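Local atomic coordinates of protein-glutamine gamma-glutamyltransferase 2 (Pagrus major, PDB entry 1G0D), a protein that catalyses the calcium-dependent joining of peptide-bound glutamine side chains to primary amines such as lysine, thereby cross-linking or aminating proteins. Residues L544-Y549 against N609-P614; Y169-P174 against L582-L587; Y269-V274 against V553-L558. All blocks are in the same frame, centred on the assembly; numbering follows the deposited sequence.

Contact 1 of 3, residues L544-Y549 against N609-P614; sequences LHYDDY and NPLPVP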
loop_
_atom_site.group_PDB
_atom_site.type_symbol
_atom_site.label_atom_id
_atom_site.label_comp_id
_atom_site.label_asym_id
_atom_site.label_seq_id
_atom_site.Cartn_x
_atom_site.Cartn_y
_atom_site.Cartn_z
ATOM N N LEU A 544 -15.539 -11.275 -28.567
ATOM C CA LEU A 544 -15.124 -9.891 -28.400
ATOM C C LEU A 544 -13.939 -9.680 -29.355
ATOM O O LEU A 544 -13.103 -10.579 -29.491
ATOM C CB LEU A 544 -14.720 -9.663 -26.948
ATOM C CG LEU A 544 -15.815 -9.395 -25.911
ATOM C CD1 LEU A 544 -16.836 -8.421 -26.433
ATOM C CD2 LEU A 544 -16.469 -10.677 -25.564
ATOM N N HIS A 545 -13.882 -8.510 -30.011
ATOM C CA HIS A 545 -12.829 -8.185 -30.992
ATOM C C HIS A 545 -12.024 -6.956 -30.646
ATOM O O HIS A 545 -12.550 -5.973 -30.144
ATOM C CB HIS A 545 -13.424 -7.937 -32.369
ATOM C CG HIS A 545 -14.228 -9.078 -32.887
ATOM N ND1 HIS A 545 -15.562 -9.244 -32.583
ATOM C CD2 HIS A 545 -13.894 -10.105 -33.699
ATOM C CE1 HIS A 545 -16.016 -10.324 -33.190
ATOM N NE2 HIS A 545 -15.024 -10.865 -33.875
ATOM N N TYR A 546 -10.751 -6.995 -30.991
ATOM C CA TYR A 546 -9.885 -5.901 -30.671
ATOM C C TYR A 546 -10.356 -4.551 -31.116
ATOM O O TYR A 546 -10.491 -3.661 -30.294
ATOM C CB TYR A 546 -8.493 -6.137 -31.225
ATOM C CG TYR A 546 -7.574 -4.992 -30.917
ATOM C CD1 TYR A 546 -7.268 -4.655 -29.600
ATOM C CD2 TYR A 546 -7.001 -4.238 -31.936
ATOM C CE1 TYR A 546 -6.413 -3.599 -29.305
ATOM C CE2 TYR A 546 -6.135 -3.163 -31.648
ATOM C CZ TYR A 546 -5.852 -2.856 -30.331
ATOM O OH TYR A 546 -5.032 -1.795 -30.036
ATOM N N ASP A 547 -10.614 -4.389 -32.406
ATOM C CA ASP A 547 -11.019 -3.082 -32.939
ATOM C C ASP A 547 -12.306 -2.562 -32.348
ATOM O O ASP A 547 -12.644 -1.398 -32.524
ATOM C CB ASP A 547 -11.132 -3.134 -34.456
ATOM C CG ASP A 547 -11.362 -4.537 -34.966
ATOM O OD1 ASP A 547 -12.506 -4.847 -35.382
ATOM O OD2 ASP A 547 -10.394 -5.333 -34.944
ATOM N N ASP A 548 -13.019 -3.429 -31.643
ATOM C CA ASP A 548 -14.253 -3.037 -30.987
ATOM C C ASP A 548 -13.885 -2.564 -29.580
ATOM O O ASP A 548 -14.172 -1.432 -29.197
ATOM C CB ASP A 548 -15.216 -4.229 -30.860
ATOM C CG ASP A 548 -15.961 -4.562 -32.164
ATOM O OD1 ASP A 548 -16.084 -3.678 -33.044
ATOM O OD2 ASP A 548 -16.428 -5.726 -32.290
ATOM N N TYR A 549 -13.236 -3.430 -28.809
ATOM C CA TYR A 549 -12.890 -3.052 -27.443
ATOM C C TYR A 549 -11.741 -2.103 -27.232
ATOM O O TYR A 549 -11.574 -1.660 -26.111
ATOM C CB TYR A 549 -12.731 -4.277 -26.495
ATOM C CG TYR A 549 -11.505 -5.161 -26.668
ATOM C CD1 TYR A 549 -10.211 -4.650 -26.526
ATOM C CD2 TYR A 549 -11.650 -6.494 -27.041
ATOM C CE1 TYR A 549 -9.106 -5.435 -26.765
ATOM C CE2 TYR A 549 -10.549 -7.289 -27.288
ATOM C CZ TYR A 549 -9.279 -6.753 -27.159
ATOM O OH TYR A 549 -8.189 -7.542 -27.494
ATOM N N ASN A 609 5.905 -6.219 -29.618
ATOM C CA ASN A 609 4.619 -5.565 -29.791
ATOM C C ASN A 609 3.523 -6.594 -30.143
ATOM O O ASN A 609 3.569 -7.214 -31.192
ATOM C CB ASN A 609 4.750 -4.557 -30.919
ATOM C CG ASN A 609 3.509 -3.750 -31.124
ATOM O OD1 ASN A 609 2.517 -3.938 -30.424
ATOM N ND2 ASN A 609 3.552 -2.836 -32.093
ATOM N N PRO A 610 2.543 -6.810 -29.252
ATOM C CA PRO A 610 1.470 -7.775 -29.537
ATOM C C PRO A 610 0.338 -7.076 -30.322
ATOM O O PRO A 610 -0.663 -7.687 -30.724
ATOM C CB PRO A 610 0.998 -8.186 -28.150
ATOM C CG PRO A 610 1.108 -6.927 -27.384
ATOM C CD PRO A 610 2.353 -6.197 -27.929
ATOM N N LEU A 611 0.515 -5.774 -30.512
ATOM C CA LEU A 611 -0.440 -4.949 -31.218
ATOM C C LEU A 611 -0.103 -4.827 -32.707
ATOM O O LEU A 611 1.041 -4.602 -33.097
ATOM C CB LEU A 611 -0.460 -3.561 -30.581
ATOM C CG LEU A 611 -1.613 -3.223 -29.657
ATOM C CD1 LEU A 611 -1.844 -4.321 -28.677
ATOM C CD2 LEU A 611 -1.310 -1.901 -28.997
ATOM N N PRO A 612 -1.112 -4.985 -33.562
ATOM C CA PRO A 612 -0.877 -4.869 -34.997
ATOM C C PRO A 612 -0.892 -3.374 -35.337
ATOM O O PRO A 612 -1.336 -2.960 -36.402
ATOM C CB PRO A 612 -2.054 -5.621 -35.604
ATOM C CG PRO A 612 -3.170 -5.416 -34.596
ATOM C CD PRO A 612 -2.522 -5.274 -33.244
ATOM N N VAL A 613 -0.395 -2.569 -34.407
ATOM C CA VAL A 613 -0.347 -1.127 -34.565
ATOM C C VAL A 613 1.014 -0.696 -34.093
ATOM O O VAL A 613 1.611 -1.353 -33.262
ATOM C CB VAL A 613 -1.345 -0.416 -33.623
ATOM C CG1 VAL A 613 -1.806 0.874 -34.236
ATOM C CG2 VAL A 613 -2.521 -1.312 -33.316
ATOM N N PRO A 614 1.542 0.402 -34.627
ATOM C CA PRO A 614 2.856 0.782 -34.113
ATOM C C PRO A 614 2.588 1.521 -32.780
ATOM O O PRO A 614 1.533 2.136 -32.634
ATOM C CB PRO A 614 3.383 1.732 -35.188
ATOM C CG PRO A 614 2.139 2.442 -35.649
ATOM C CD PRO A 614 1.074 1.338 -35.667
#

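Contact 2 of 3, residues Y169-P174 against L582-L587; sequences YIRSIP and LSTPEL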
loop_
_atom_site.group_PDB
_atom_site.type_symbol
_atom_site.label_atom_id
_atom_site.label_comp_id
_atom_site.label_asym_id
_atom_site.label_seq_id
_atom_site.Cartn_x
_atom_site.Cartn_y
_atom_site.Cartn_z
ATOM N N TYR A 169 -8.687 -14.190 -10.855
ATOM C CA TYR A 169 -7.577 -14.052 -11.772
ATOM C C TYR A 169 -6.666 -12.957 -11.196
ATOM O O TYR A 169 -6.630 -11.821 -11.681
ATOM C CB TYR A 169 -8.173 -13.702 -13.152
ATOM C CG TYR A 169 -7.242 -13.628 -14.352
ATOM C CD1 TYR A 169 -5.865 -13.834 -14.234
ATOM C CD2 TYR A 169 -7.742 -13.255 -15.600
ATOM C CE1 TYR A 169 -4.994 -13.654 -15.355
ATOM C CE2 TYR A 169 -6.897 -13.072 -16.714
ATOM C CZ TYR A 169 -5.522 -13.266 -16.587
ATOM O OH TYR A 169 -4.701 -13.032 -17.677
ATOM N N ILE A 170 -5.930 -13.338 -10.146
ATOM C CA ILE A 170 -5.011 -12.463 -9.412
ATOM C C ILE A 170 -3.658 -12.256 -10.066
ATOM O O ILE A 170 -3.008 -13.205 -10.468
ATOM C CB ILE A 170 -4.743 -13.027 -8.003
ATOM C CG1 ILE A 170 -6.057 -13.153 -7.236
ATOM C CG2 ILE A 170 -3.766 -12.146 -7.256
ATOM C CD1 ILE A 170 -5.880 -13.686 -5.886
ATOM N N ARG A 171 -3.232 -11.009 -10.160
ATOM C CA ARG A 171 -1.934 -10.698 -10.736
ATOM C C ARG A 171 -1.089 -9.982 -9.664
ATOM O O ARG A 171 -1.616 -9.400 -8.719
ATOM C CB ARG A 171 -2.105 -9.822 -11.992
ATOM C CG ARG A 171 -1.098 -8.630 -12.146
ATOM C CD ARG A 171 -1.579 -7.535 -13.162
ATOM N NE ARG A 171 -0.523 -7.064 -14.072
ATOM C CZ ARG A 171 -0.430 -5.816 -14.565
ATOM N NH1 ARG A 171 -1.338 -4.876 -14.241
ATOM N NH2 ARG A 171 0.578 -5.505 -15.386
ATOM N N SER A 172 0.226 -10.048 -9.805
ATOM C CA SER A 172 1.107 -9.413 -8.849
ATOM C C SER A 172 1.928 -8.334 -9.472
ATOM O O SER A 172 2.417 -8.483 -10.602
ATOM C CB SER A 172 2.115 -10.398 -8.278
ATOM O OG SER A 172 1.588 -11.699 -8.196
ATOM N N ILE A 173 2.086 -7.231 -8.752
ATOM C CA ILE A 173 2.980 -6.229 -9.253
ATOM C C ILE A 173 3.970 -5.947 -8.154
ATOM O O ILE A 173 3.608 -5.744 -6.987
ATOM C CB ILE A 173 2.301 -4.931 -9.682
ATOM C CG1 ILE A 173 1.779 -4.210 -8.471
ATOM C CG2 ILE A 173 1.219 -5.224 -10.702
ATOM C CD1 ILE A 173 2.298 -2.825 -8.401
ATOM N N PRO A 174 5.249 -6.106 -8.484
ATOM C CA PRO A 174 6.322 -5.846 -7.544
ATOM C C PRO A 174 6.337 -4.341 -7.242
ATOM O O PRO A 174 5.912 -3.547 -8.074
ATOM C CB PRO A 174 7.556 -6.277 -8.322
ATOM C CG PRO A 174 7.174 -6.154 -9.711
ATOM C CD PRO A 174 5.782 -6.673 -9.727
ATOM N N LEU A 582 -7.471 -8.318 -19.723
ATOM C CA LEU A 582 -6.714 -8.698 -20.910
ATOM C C LEU A 582 -5.235 -8.389 -20.626
ATOM O O LEU A 582 -4.904 -7.259 -20.252
ATOM C CB LEU A 582 -7.222 -7.910 -22.130
ATOM C CG LEU A 582 -8.446 -8.347 -22.953
ATOM C CD1 LEU A 582 -9.400 -9.098 -22.133
ATOM C CD2 LEU A 582 -9.149 -7.150 -23.474
ATOM N N SER A 583 -4.355 -9.381 -20.822
ATOM C CA SER A 583 -2.918 -9.239 -20.521
ATOM C C SER A 583 -2.041 -8.406 -21.433
ATOM O O SER A 583 -2.337 -8.258 -22.604
ATOM C CB SER A 583 -2.251 -10.625 -20.378
ATOM O OG SER A 583 -2.723 -11.609 -21.284
ATOM N N THR A 584 -0.955 -7.860 -20.883
ATOM C CA THR A 584 0.010 -7.094 -21.670
ATOM C C THR A 584 1.264 -7.976 -21.716
ATOM O O THR A 584 1.453 -8.845 -20.861
ATOM C CB THR A 584 0.348 -5.735 -21.049
ATOM O OG1 THR A 584 0.485 -5.877 -19.632
ATOM C CG2 THR A 584 -0.754 -4.717 -21.357
ATOM N N PRO A 585 2.135 -7.777 -22.711
ATOM C CA PRO A 585 3.304 -8.661 -22.705
ATOM C C PRO A 585 4.144 -8.445 -21.469
ATOM O O PRO A 585 4.097 -7.368 -20.878
ATOM C CB PRO A 585 4.048 -8.299 -23.993
ATOM C CG PRO A 585 3.566 -6.912 -24.361
ATOM C CD PRO A 585 2.165 -6.797 -23.813
ATOM N N GLU A 586 4.893 -9.477 -21.077
ATOM C CA GLU A 586 5.769 -9.404 -19.918
ATOM C C GLU A 586 7.223 -9.132 -20.273
ATOM O O GLU A 586 7.880 -9.958 -20.902
ATOM C CB GLU A 586 5.716 -10.675 -19.108
ATOM C CG GLU A 586 6.242 -10.407 -17.719
ATOM C CD GLU A 586 6.709 -11.646 -16.998
ATOM O OE1 GLU A 586 6.176 -12.750 -17.309
ATOM O OE2 GLU A 586 7.604 -11.494 -16.116
ATOM N N LEU A 587 7.724 -7.987 -19.826
ATOM C CA LEU A 587 9.090 -7.577 -20.121
ATOM C C LEU A 587 10.111 -8.618 -19.708
ATOM O O LEU A 587 9.960 -9.265 -18.676
ATOM C CB LEU A 587 9.423 -6.225 -19.436
ATOM C CG LEU A 587 8.527 -5.002 -19.739
ATOM C CD1 LEU A 587 9.117 -3.695 -19.151
ATOM C CD2 LEU A 587 8.377 -4.886 -21.249
#

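Contact 3 of 3, residues Y269-V274 against V553-L558; sequences YGQCWV and VSEHHL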
loop_
_atom_site.group_PDB
_atom_site.type_symbol
_atom_site.label_atom_id
_atom_site.label_comp_id
_atom_site.label_asym_id
_atom_site.label_seq_id
_atom_site.Cartn_x
_atom_site.Cartn_y
_atom_site.Cartn_z
ATOM N N TYR A 269 -0.525 11.366 -10.477
ATOM C CA TYR A 269 -1.736 11.165 -9.667
ATOM C C TYR A 269 -1.598 9.816 -8.968
ATOM O O TYR A 269 -0.647 9.102 -9.169
ATOM C CB TYR A 269 -2.990 11.086 -10.572
ATOM C CG TYR A 269 -3.287 12.311 -11.449
ATOM C CD1 TYR A 269 -3.951 13.449 -10.946
ATOM C CD2 TYR A 269 -2.923 12.315 -12.784
ATOM C CE1 TYR A 269 -4.230 14.558 -11.787
ATOM C CE2 TYR A 269 -3.192 13.400 -13.619
ATOM C CZ TYR A 269 -3.837 14.522 -13.139
ATOM O OH TYR A 269 -4.034 15.588 -14.032
ATOM N N GLY A 270 -2.579 9.443 -8.178
ATOM C CA GLY A 270 -2.498 8.149 -7.550
ATOM C C GLY A 270 -3.866 7.486 -7.499
ATOM O O GLY A 270 -4.904 8.124 -7.724
ATOM N N GLN A 271 -3.854 6.181 -7.244
ATOM C CA GLN A 271 -5.074 5.395 -7.078
ATOM C C GLN A 271 -4.880 4.532 -5.813
ATOM O O GLN A 271 -3.763 4.460 -5.305
ATOM C CB GLN A 271 -5.346 4.568 -8.330
ATOM C CG GLN A 271 -6.299 5.312 -9.233
ATOM C CD GLN A 271 -6.204 4.932 -10.701
ATOM O OE1 GLN A 271 -5.738 3.835 -11.077
ATOM N NE2 GLN A 271 -6.662 5.847 -11.550
ATOM N N CYS A 272 -5.929 3.873 -5.313
ATOM C CA CYS A 272 -5.810 3.126 -4.063
ATOM C C CYS A 272 -4.556 2.312 -3.765
ATOM O O CYS A 272 -3.985 2.507 -2.693
ATOM C CB CYS A 272 -7.070 2.306 -3.781
ATOM S SG CYS A 272 -7.222 0.810 -4.646
ATOM N N TRP A 273 -4.085 1.444 -4.651
ATOM C CA TRP A 273 -2.855 0.686 -4.329
ATOM C C TRP A 273 -1.561 1.548 -4.296
ATOM O O TRP A 273 -0.579 1.159 -3.658
ATOM C CB TRP A 273 -2.661 -0.520 -5.273
ATOM C CG TRP A 273 -2.179 -0.096 -6.574
ATOM C CD1 TRP A 273 -0.880 0.063 -6.958
ATOM C CD2 TRP A 273 -2.980 0.392 -7.649
ATOM N NE1 TRP A 273 -0.822 0.632 -8.200
ATOM C CE2 TRP A 273 -2.103 0.848 -8.651
ATOM C CE3 TRP A 273 -4.360 0.495 -7.864
ATOM C CZ2 TRP A 273 -2.561 1.400 -9.852
ATOM C CZ3 TRP A 273 -4.812 1.037 -9.043
ATOM C CH2 TRP A 273 -3.917 1.483 -10.023
ATOM N N VAL A 274 -1.536 2.699 -4.977
ATOM C CA VAL A 274 -0.364 3.589 -4.934
ATOM C C VAL A 274 -0.290 4.373 -3.593
ATOM O O VAL A 274 0.804 4.737 -3.137
ATOM C CB VAL A 274 -0.405 4.630 -6.066
ATOM C CG1 VAL A 274 0.795 5.504 -5.979
ATOM C CG2 VAL A 274 -0.395 3.970 -7.368
ATOM N N VAL A 553 -12.036 0.172 -23.602
ATOM C CA VAL A 553 -11.171 -0.310 -22.551
ATOM C C VAL A 553 -10.134 0.749 -22.151
ATOM O O VAL A 553 -9.826 1.621 -22.949
ATOM C CB VAL A 553 -10.571 -1.637 -23.050
ATOM C CG1 VAL A 553 -9.098 -1.622 -23.045
ATOM C CG2 VAL A 553 -11.157 -2.755 -22.270
ATOM N N SER A 554 -9.649 0.680 -20.901
ATOM C CA SER A 554 -8.653 1.608 -20.288
ATOM C C SER A 554 -7.262 0.964 -20.103
ATOM O O SER A 554 -7.003 -0.147 -20.574
ATOM C CB SER A 554 -9.133 2.029 -18.891
ATOM O OG SER A 554 -9.512 3.381 -18.837
ATOM N N GLU A 555 -6.394 1.651 -19.353
ATOM C CA GLU A 555 -5.034 1.182 -19.086
ATOM C C GLU A 555 -4.988 -0.210 -18.465
ATOM O O GLU A 555 -3.980 -0.905 -18.589
ATOM C CB GLU A 555 -4.335 2.148 -18.151
ATOM C CG GLU A 555 -5.006 2.212 -16.805
ATOM C CD GLU A 555 -5.755 3.507 -16.580
ATOM O OE1 GLU A 555 -6.126 3.759 -15.411
ATOM O OE2 GLU A 555 -5.970 4.266 -17.561
ATOM N N HIS A 556 -6.063 -0.617 -17.794
ATOM C CA HIS A 556 -6.089 -1.937 -17.176
ATOM C C HIS A 556 -6.684 -2.968 -18.122
ATOM O O HIS A 556 -6.700 -4.149 -17.819
ATOM C CB HIS A 556 -6.861 -1.926 -15.832
ATOM C CG HIS A 556 -6.060 -1.408 -14.658
ATOM N ND1 HIS A 556 -4.752 -0.985 -14.762
ATOM C CD2 HIS A 556 -6.409 -1.207 -13.362
ATOM C CE1 HIS A 556 -4.328 -0.543 -13.588
ATOM N NE2 HIS A 556 -5.316 -0.667 -12.723
ATOM N N HIS A 557 -7.187 -2.532 -19.267
ATOM C CA HIS A 557 -7.745 -3.485 -20.236
ATOM C C HIS A 557 -8.766 -4.476 -19.648
ATOM O O HIS A 557 -8.624 -5.697 -19.810
ATOM C CB HIS A 557 -6.603 -4.284 -20.896
ATOM C CG HIS A 557 -5.344 -3.499 -21.086
ATOM N ND1 HIS A 557 -5.063 -2.814 -22.248
ATOM C CD2 HIS A 557 -4.313 -3.250 -20.249
ATOM C CE1 HIS A 557 -3.916 -2.175 -22.120
ATOM N NE2 HIS A 557 -3.439 -2.425 -20.913
ATOM N N LEU A 558 -9.810 -3.948 -19.004
ATOM C CA LEU A 558 -10.846 -4.772 -18.373
ATOM C C LEU A 558 -12.218 -4.843 -19.076
ATOM O O LEU A 558 -12.780 -3.835 -19.513
ATOM C CB LEU A 558 -11.076 -4.270 -16.958
ATOM C CG LEU A 558 -10.073 -4.548 -15.858
ATOM C CD1 LEU A 558 -10.331 -3.502 -14.776
ATOM C CD2 LEU A 558 -10.220 -5.997 -15.315
HETATM O O HOH W 1 -7.507 2.966 -12.919
HETATM O O HOH W 2 -4.271 4.204 -13.446
#

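Contact 1 of 3, residues L544-Y549 against N609-P614
Y546 reaches across to the loop residues L611, P612 and V613, meeting them with its hydroxyl and the outer atoms of its ring. Its CG stands anti to the backbone N (chi1 179°), which sends the phenol straight out from the first turn of the short helix 546-549. The hydroxyl end does most of the touching: Y546 OH lies 3.7 Å from L611 CG, and the two side chains cross at about a right angle. The CG2 branch of V613 is 4.2 Å from that same OH, while P612 brings its CD to 4.5 Å from Y546 CE2. All three come to the ring obliquely.

No hydrogen bond links the two segments; the polar work is done within each. In the loop, N609 OD1 accepts from L611 N at 2.7 Å, closing an Asx turn, although the N-H arrives well above the carbonyl plane. The other end of the amide, N609 ND2, gives a 2.7 Å bond to V613 O that keeps close to the amide plane. One side chain therefore ties down both ends of the 611-613 bend that receives the tyrosine. In the helix, the carbonyl O of the N-cap residue H545 takes both D548 N and Y549 N. The turn also lays the Y549 ring under Y546, with Y546 CA 3.6 Å above one face.

The hydroxyl of Y546 is hydrogen-bonded to NH2 of R669, outside the two segments, and F484 meets the ring edge-to-face. The helix follows strand 536-544, in the first of the two C-terminal barrels common to transglutaminases; the 609-614 loop joins strands 601-608 and 615-616 of the last, Ig-like domain.

Contact 2 of 3, residues Y169-P174 against L582-L587
Y169 begins the contact, sending its phenol toward S583 from the start of strand 169-176. CG is anti to the backbone N (chi1 -174°), and the hydroxyl at the end of the ring comes to within 4.4 Å of S583 OG. That is a loose approach and no bond: S583 OG is engaged by the carbonyl O of P482. The backbones stay well apart here, with Y169 CA 10.6 Å from L582 CA, so the gap is spanned by side chains. The tyrosine also packs on Q481 and lies about 3 Å, side chain to side chain, from P581, both of which are assigned by similarity to the GTP site.

Two residues on, R171 points the same way. Its strand pairs antiparallel with 159-164 in a two-stranded hairpin, R171 bonding through its backbone to M164 and I173 to I162. The hairpin belongs to the catalytic core, whereas 582-587 is the linker running from strand 573-581 of the first C-terminal barrel into the Ig-like domain, so the contact lies where three domains meet. R171 NH2 comes obliquely to 4.3 Å from T584 OG1, again without a hydrogen bond. Both groups are held by D672 instead: its OD1 forms a salt bridge with R171 NH1, and its backbone O accepts from T584 OG1.

Next along, I173 lies against the arginine from within the same strand, its CG2 4.1 Å above one face of the R171 guanidinium, toward the rim. P174, at the far end, turns to V676 of strand 673-682, the same strand whose V673 touches T584 and L587.

Contact 3 of 3, residues Y269-V274 against V553-L558
W273 meets H556 with the far corner of its indole, and the route there starts at CB on the first turn of helix 272-286. From CB the side chain takes the crowded position, CG between the backbone N and the carbonyl carbon (chi1 76°), which carries the bicycle away from the helix toward the 553-558 loop. In the five-membered ring, NE1 lies under V274 CG2, 3.5 Å away, so the next residue of the helix rests on one indole face near its rim. Further out, in the six-membered ring, CZ3 is 4.1 Å from H556 NE2. CH2, next to it, is closer still, 3.7 Å from that nitrogen and near the plane of the imidazole at its edge. The ring planes make 42°, so the two rings meet obliquely.

Alongside this ring pair the contact is wet. The acceptors Q271 OE1 and E555 OE1 stand 4.4 Å apart, and two waters bridge them, each donating to both. One is 2.7 Å from Q271 OE1 and 3.0 Å from E555 OE1. Y240 OH bonds to E555 OE1 as well as to Q271 NE2, and the amide NE2 also reaches R235 O, which fixes the Q271 side chain.

Q271 is the N-cap residue before the helix that opens with the active-site C272. The indole also packs on F331 and C333 of strand 329-339, with Y515 edge-to-face against it, while the type I turn from S554 to H557 leads directly into strand 558-566 of the neighbouring barrel.

Contacts 2 and 3 join the catalytic core to the linker and the first C-terminal barrel; contact 1 joins the two barrels. The centres of contacts 2 and 3 are about 13 Å apart, bridged by a probable hydrogen bond from L582 N to H557 O (2.9 Å). Those of contacts 1 and 2 are about 18 Å apart, yet Y549 CZ touches L582 CD2 at 3.7 Å. Only contact 3 holds a catalytic residue, C272, whose backbone N makes a weak hydrogen bond to Y515 OH. Of the probable GTP site, Q481 and P581 lie about 3 Å from Y169 in contact 2, and P482 about 10 Å from Y546 in contact 1, between side chains.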